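Local coordinates for DPS family protein (Vibrio cholerae O1 biovar El Tor, PDB 3IQ1) that probably oxidises and stores iron as a Dps-type member of the ferritin-like superfamily, assembling into a shell of twelve subunits, at residues Gln31-Asn36 / Asp112-Leu117; Gln64-Glu69 / Ile144-Lys149. All blocks are in the same frame, centred on the assembly; numbering follows the deposited sequence.

Overall arrangement
The two contacts tie together the four long helices of the ferritin-like bundle, two at a time. Contact 1 joins helix 13-43 to helix 103-131, and contact 2 joins helix 49-76 to helix 134-158, so along the chain their segments alternate. Their centres lie about 11 Å apart, each about 7 Å from the centre of the chain. They also touch: Q31 packs on I67, and Y34 on both Q64 and I67, while the F114 ring meets the amide of Q147. Contact 1 is aromatic and apolar, whereas contact 2 is a salt bridge with one bridging water; together they join all four long helices of one subunit. Both reach the second subunit of the dodecamer.

Contact 1. Residues Gln31-Asn36 / Asp112-Leu117; sequences QVFYMN and DGFSIL
The F33 ring reaches helix 103-131 with one face turned to G113 and its edge set against the face of F114. Over the first of these faces sits the backbone of G113, its C 3.9 Å above the F33 ring plane and offset toward the rim; F33 CE1 comes within 3.5 Å of G113 CA. With no side chain at G113, the ring can lie directly against the helix backbone. At the edge, F33 CE2 stands over the centre of the F114 ring, 3.5 Å above its plane. This is a T-shaped stack, with centroids 4.8 Å apart and planes at 89°. L117 CD1 approaches F33 obliquely, 3.8 Å from F33 CD2.

F33 extends across the gap because its CG is anti to the backbone N (chi1 -169°). F114 instead has CG anti to the carbonyl carbon, which lays its ring beneath the incoming edge. F114 also packs on L150, V151 and L154 of helix 134-158, and F33 on L63 of helix 49-76, linking all four long helices. The local axes approach to 10.9 Å and run nearly antiparallel, at 162°. Such a T-shaped phenylalanine pair, buried between antiparallel helices, is part of the hydrophobic core of the ferritin-like four-helix bundle.

Contact 2. Residues Gln64-Glu69 / Ile144-Lys149; sequences QLKIDE and IREQEK
K66 stretches from helix 49-76 toward helix 134-158 and meets E146 and Q147, bridging two long helices of the ferritin-like four-helix bundle through side chains alone. The nearest CA atoms, those of K66 and E146, are still 10.9 Å apart. K66 and Q147 run past each other in opposite directions, the amide nitrogen of Q147 lying alongside the lysine's aliphatic part, with Q147 NE2 3.5 Å from K66 CD. The E146 chain, extended beyond CG, comes in at a slant to the lysine and brings its carboxylate to the ammonium.

K66 is straight as far as CE and then bends at chi4 (72°), which turns NZ to E146. A water accepts from K66 NZ at 3.1 Å and, weakly, from Q147 NE2, giving the ammonium a second partner and linking it to the amide.

Q147 is held chiefly by other helices: its OE1 takes a hydrogen bond from Q121 NE2, and its NE2 is bonded with Y30 OH. These partners probably fix which way the amide faces. R145, E148 and K149, on the same segment, form salt bridges to a neighbouring subunit, the third, and E148 also pairs with R122 of helix 103-131. Between the two segments, the charged link is the salt bridge from K66 NZ to E146 OE1, 2.7 Å long, with NZ nearly in line with the carboxylate's C-O bond.

Contact 1. Residues Gln31-Asn36 / Asp112-Leu117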
loop_
_atom_site.group_PDB
_atom_site.type_symbol
_atom_site.label_atom_id
_atom_site.label_comp_id
_atom_site.label_asym_id
_atom_site.label_seq_id
_atom_site.Cartn_x
_atom_site.Cartn_y
_atom_site.Cartn_z
ATOM N N GLN B 31 20.283 -26.593 7.469
ATOM C CA GLN B 31 21.199 -25.523 7.847
ATOM C C GLN B 31 22.435 -25.595 6.925
ATOM O O GLN B 31 22.851 -24.562 6.362
ATOM C CB GLN B 31 21.534 -25.626 9.334
ATOM C CG GLN B 31 20.410 -25.138 10.240
ATOM C CD GLN B 31 20.332 -23.626 10.383
ATOM O OE1 GLN B 31 20.536 -22.898 9.397
ATOM N NE2 GLN B 31 19.936 -23.145 11.573
ATOM N N VAL B 32 23.003 -26.799 6.749
ATOM C CA VAL B 32 24.111 -26.963 5.812
ATOM C C VAL B 32 23.706 -26.618 4.386
ATOM O O VAL B 32 24.434 -25.916 3.674
ATOM C CB VAL B 32 24.730 -28.362 5.894
ATOM C CG1 VAL B 32 25.888 -28.540 4.843
ATOM C CG2 VAL B 32 25.304 -28.638 7.302
ATOM N N PHE B 33 22.508 -27.006 3.989
ATOM C CA PHE B 33 22.032 -26.722 2.656
ATOM C C PHE B 33 21.828 -25.210 2.441
ATOM O O PHE B 33 22.141 -24.682 1.359
ATOM C CB PHE B 33 20.733 -27.495 2.477
ATOM C CG PHE B 33 20.197 -27.550 1.056
ATOM C CD1 PHE B 33 20.979 -27.958 -0.023
ATOM C CD2 PHE B 33 18.863 -27.326 0.840
ATOM C CE1 PHE B 33 20.473 -28.083 -1.285
ATOM C CE2 PHE B 33 18.325 -27.448 -0.456
ATOM C CZ PHE B 33 19.139 -27.843 -1.523
ATOM N N TYR B 34 21.249 -24.535 3.438
ATOM C CA TYR B 34 21.084 -23.116 3.374
ATOM C C TYR B 34 22.447 -22.421 3.146
ATOM O O TYR B 34 22.576 -21.519 2.290
ATOM C CB TYR B 34 20.430 -22.607 4.650
ATOM C CG TYR B 34 20.452 -21.105 4.788
ATOM C CD1 TYR B 34 19.433 -20.324 4.239
ATOM C CD2 TYR B 34 21.458 -20.469 5.497
ATOM C CE1 TYR B 34 19.433 -18.942 4.393
ATOM C CE2 TYR B 34 21.472 -19.084 5.624
ATOM C CZ TYR B 34 20.460 -18.332 5.054
ATOM O OH TYR B 34 20.439 -16.953 5.153
HETATM N N MSE B 35 23.446 -22.868 3.886
HETATM C CA MSE B 35 24.775 -22.295 3.825
HETATM C C MSE B 35 25.323 -22.513 2.425
HETATM O O MSE B 35 25.877 -21.585 1.821
HETATM C CB MSE B 35 25.722 -22.877 4.904
HETATM C CG MSE B 35 27.073 -22.225 5.024
HETATM SE SE MSE B 35 26.803 -20.404 5.706
HETATM C CE MSE B 35 27.228 -19.539 4.163
ATOM N N ASN B 36 25.194 -23.735 1.905
ATOM C CA ASN B 36 25.625 -23.996 0.531
ATOM C C ASN B 36 24.968 -23.069 -0.490
ATOM O O ASN B 36 25.615 -22.580 -1.426
ATOM C CB ASN B 36 25.354 -25.456 0.128
ATOM C CG ASN B 36 26.212 -26.464 0.869
ATOM O OD1 ASN B 36 27.176 -26.116 1.514
ATOM N ND2 ASN B 36 25.807 -27.751 0.808
ATOM N N ASP B 112 20.228 -32.290 -5.688
ATOM C CA ASP B 112 20.667 -33.404 -4.864
ATOM C C ASP B 112 20.325 -33.192 -3.381
ATOM O O ASP B 112 19.908 -34.156 -2.706
ATOM C CB ASP B 112 22.141 -33.589 -5.062
ATOM C CG ASP B 112 22.492 -34.069 -6.488
ATOM O OD1 ASP B 112 21.619 -34.665 -7.171
ATOM O OD2 ASP B 112 23.656 -33.952 -6.907
ATOM N N GLY B 113 20.468 -31.965 -2.910
ATOM C CA GLY B 113 20.154 -31.599 -1.522
ATOM C C GLY B 113 18.655 -31.740 -1.257
ATOM O O GLY B 113 18.215 -32.331 -0.259
ATOM N N PHE B 114 17.834 -31.209 -2.164
ATOM C CA PHE B 114 16.387 -31.345 -2.024
ATOM C C PHE B 114 15.960 -32.802 -2.059
ATOM O O PHE B 114 14.982 -33.205 -1.415
ATOM C CB PHE B 114 15.586 -30.518 -3.065
ATOM C CG PHE B 114 15.467 -29.065 -2.720
ATOM C CD1 PHE B 114 14.767 -28.660 -1.583
ATOM C CD2 PHE B 114 16.036 -28.070 -3.537
ATOM C CE1 PHE B 114 14.667 -27.333 -1.263
ATOM C CE2 PHE B 114 15.926 -26.743 -3.216
ATOM C CZ PHE B 114 15.234 -26.367 -2.085
ATOM N N SER B 115 16.682 -33.631 -2.807
ATOM C CA SER B 115 16.313 -34.994 -2.820
ATOM C C SER B 115 16.445 -35.674 -1.422
ATOM O O SER B 115 15.590 -36.481 -1.042
ATOM C CB SER B 115 16.994 -35.691 -4.005
ATOM O OG SER B 115 16.508 -35.093 -5.266
ATOM N N ILE B 116 17.474 -35.311 -0.656
ATOM C CA ILE B 116 17.669 -35.705 0.753
ATOM C C ILE B 116 16.577 -35.122 1.669
ATOM O O ILE B 116 15.972 -35.838 2.454
ATOM C CB ILE B 116 19.088 -35.320 1.260
ATOM C CG1 ILE B 116 20.110 -36.257 0.596
ATOM C CG2 ILE B 116 19.140 -35.402 2.740
ATOM C CD1 ILE B 116 21.539 -35.867 0.786
ATOM N N LEU B 117 16.298 -33.836 1.557
ATOM C CA LEU B 117 15.227 -33.255 2.358
ATOM C C LEU B 117 13.914 -34.001 2.100
ATOM O O LEU B 117 13.167 -34.316 3.016
ATOM C CB LEU B 117 15.080 -31.742 2.090
ATOM C CG LEU B 117 16.316 -30.892 2.393
ATOM C CD1 LEU B 117 15.922 -29.406 2.193
ATOM C CD2 LEU B 117 16.842 -31.156 3.807
#

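Contact 2. Residues Gln64-Glu69 / Ile144-Lys149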
loop_
_atom_site.group_PDB
_atom_site.type_symbol
_atom_site.label_atom_id
_atom_site.label_comp_id
_atom_site.label_asym_id
_atom_site.label_seq_id
_atom_site.Cartn_x
_atom_site.Cartn_y
_atom_site.Cartn_z
ATOM N N GLN B 64 15.075 -20.477 4.770
ATOM C CA GLN B 64 15.200 -19.823 6.061
ATOM C C GLN B 64 13.843 -19.841 6.758
ATOM O O GLN B 64 13.791 -20.127 7.966
ATOM C CB GLN B 64 15.696 -18.393 5.926
ATOM C CG GLN B 64 15.836 -17.759 7.296
ATOM C CD GLN B 64 17.250 -17.837 7.793
ATOM O OE1 GLN B 64 17.931 -18.857 7.674
ATOM N NE2 GLN B 64 17.730 -16.719 8.327
ATOM N N LEU B 65 12.783 -19.601 6.001
ATOM C CA LEU B 65 11.416 -19.690 6.559
ATOM C C LEU B 65 11.188 -21.089 7.161
ATOM O O LEU B 65 10.637 -21.232 8.257
ATOM C CB LEU B 65 10.311 -19.387 5.507
ATOM C CG LEU B 65 10.263 -17.929 4.987
ATOM C CD1 LEU B 65 9.265 -17.711 3.845
ATOM C CD2 LEU B 65 9.919 -17.017 6.120
ATOM N N LYS B 66 11.613 -22.105 6.433
ATOM C CA LYS B 66 11.410 -23.510 6.849
ATOM C C LYS B 66 12.228 -23.856 8.043
ATOM O O LYS B 66 11.754 -24.560 8.921
ATOM C CB LYS B 66 11.655 -24.455 5.685
ATOM C CG LYS B 66 10.524 -24.359 4.626
ATOM C CD LYS B 66 10.598 -25.376 3.499
ATOM C CE LYS B 66 9.403 -25.377 2.562
ATOM N NZ LYS B 66 9.362 -24.156 1.651
ATOM N N ILE B 67 13.459 -23.359 8.119
ATOM C CA ILE B 67 14.324 -23.558 9.251
ATOM C C ILE B 67 13.679 -23.005 10.527
ATOM O O ILE B 67 13.657 -23.677 11.568
ATOM C CB ILE B 67 15.693 -22.910 9.031
ATOM C CG1 ILE B 67 16.526 -23.776 8.079
ATOM C CG2 ILE B 67 16.403 -22.790 10.331
ATOM C CD1 ILE B 67 17.736 -23.015 7.473
ATOM N N ASP B 68 13.098 -21.817 10.392
ATOM C CA ASP B 68 12.416 -21.141 11.523
ATOM C C ASP B 68 11.256 -22.034 12.035
ATOM O O ASP B 68 11.152 -22.325 13.236
ATOM C CB ASP B 68 11.824 -19.798 11.066
ATOM C CG ASP B 68 12.873 -18.787 10.531
ATOM O OD1 ASP B 68 14.078 -19.039 10.710
ATOM O OD2 ASP B 68 12.476 -17.705 9.958
ATOM N N GLU B 69 10.443 -22.494 11.108
ATOM C CA GLU B 69 9.240 -23.283 11.414
ATOM C C GLU B 69 9.608 -24.657 11.982
ATOM O O GLU B 69 8.934 -25.187 12.822
ATOM C CB GLU B 69 8.236 -23.352 10.237
ATOM C CG GLU B 69 6.742 -23.734 10.613
ATOM C CD GLU B 69 5.680 -23.507 9.498
ATOM O OE1 GLU B 69 4.485 -23.773 9.738
ATOM O OE2 GLU B 69 6.021 -23.052 8.396
ATOM N N ILE B 144 7.001 -31.073 1.616
ATOM C CA ILE B 144 7.108 -32.025 0.513
ATOM C C ILE B 144 6.456 -31.444 -0.729
ATOM O O ILE B 144 7.032 -31.441 -1.823
ATOM C CB ILE B 144 6.477 -33.382 0.894
ATOM C CG1 ILE B 144 7.340 -34.103 1.942
ATOM C CG2 ILE B 144 6.293 -34.263 -0.342
ATOM C CD1 ILE B 144 6.591 -35.181 2.673
ATOM N N ARG B 145 5.264 -30.889 -0.597
ATOM C CA ARG B 145 4.560 -30.490 -1.805
ATOM C C ARG B 145 5.302 -29.304 -2.472
ATOM O O ARG B 145 5.339 -29.199 -3.709
ATOM C CB ARG B 145 3.125 -30.153 -1.504
ATOM C CG ARG B 145 2.920 -28.894 -0.729
ATOM C CD ARG B 145 1.503 -28.828 -0.150
ATOM N NE ARG B 145 0.519 -28.653 -1.216
ATOM C CZ ARG B 145 -0.733 -28.218 -1.028
ATOM N NH1 ARG B 145 -1.536 -28.036 -2.055
ATOM N NH2 ARG B 145 -1.175 -27.983 0.171
ATOM N N GLU B 146 5.826 -28.393 -1.655
ATOM C CA GLU B 146 6.521 -27.242 -2.161
ATOM C C GLU B 146 7.826 -27.654 -2.848
ATOM O O GLU B 146 8.209 -27.129 -3.942
ATOM C CB GLU B 146 6.779 -26.213 -1.049
ATOM C CG GLU B 146 5.480 -25.581 -0.524
ATOM C CD GLU B 146 5.682 -24.716 0.686
ATOM O OE1 GLU B 146 6.813 -24.250 0.878
ATOM O OE2 GLU B 146 4.686 -24.455 1.424
ATOM N N GLN B 147 8.517 -28.601 -2.222
ATOM C CA GLN B 147 9.861 -28.938 -2.687
ATOM C C GLN B 147 9.812 -29.860 -3.861
ATOM O O GLN B 147 10.698 -29.823 -4.727
ATOM C CB GLN B 147 10.765 -29.439 -1.559
ATOM C CG GLN B 147 11.058 -28.298 -0.640
ATOM C CD GLN B 147 11.704 -28.719 0.675
ATOM O OE1 GLN B 147 11.766 -29.919 0.995
ATOM N NE2 GLN B 147 12.168 -27.759 1.426
ATOM N N GLU B 148 8.764 -30.664 -3.976
ATOM C CA GLU B 148 8.549 -31.444 -5.199
ATOM C C GLU B 148 8.402 -30.515 -6.413
ATOM O O GLU B 148 9.036 -30.738 -7.424
ATOM C CB GLU B 148 7.348 -32.369 -5.078
ATOM C CG GLU B 148 7.567 -33.530 -4.114
ATOM C CD GLU B 148 6.365 -34.396 -3.876
ATOM O OE1 GLU B 148 5.217 -33.919 -4.087
ATOM O OE2 GLU B 148 6.524 -35.562 -3.419
ATOM N N LYS B 149 7.626 -29.452 -6.263
ATOM C CA LYS B 149 7.412 -28.471 -7.314
ATOM C C LYS B 149 8.768 -27.864 -7.686
ATOM O O LYS B 149 9.108 -27.747 -8.874
ATOM C CB LYS B 149 6.405 -27.391 -6.888
ATOM C CG LYS B 149 6.159 -26.418 -7.988
ATOM C CD LYS B 149 5.357 -25.245 -7.515
ATOM C CE LYS B 149 5.293 -24.194 -8.576
ATOM N NZ LYS B 149 4.346 -23.047 -8.162
HETATM O O HOH W 1 11.933 -24.737 0.033
#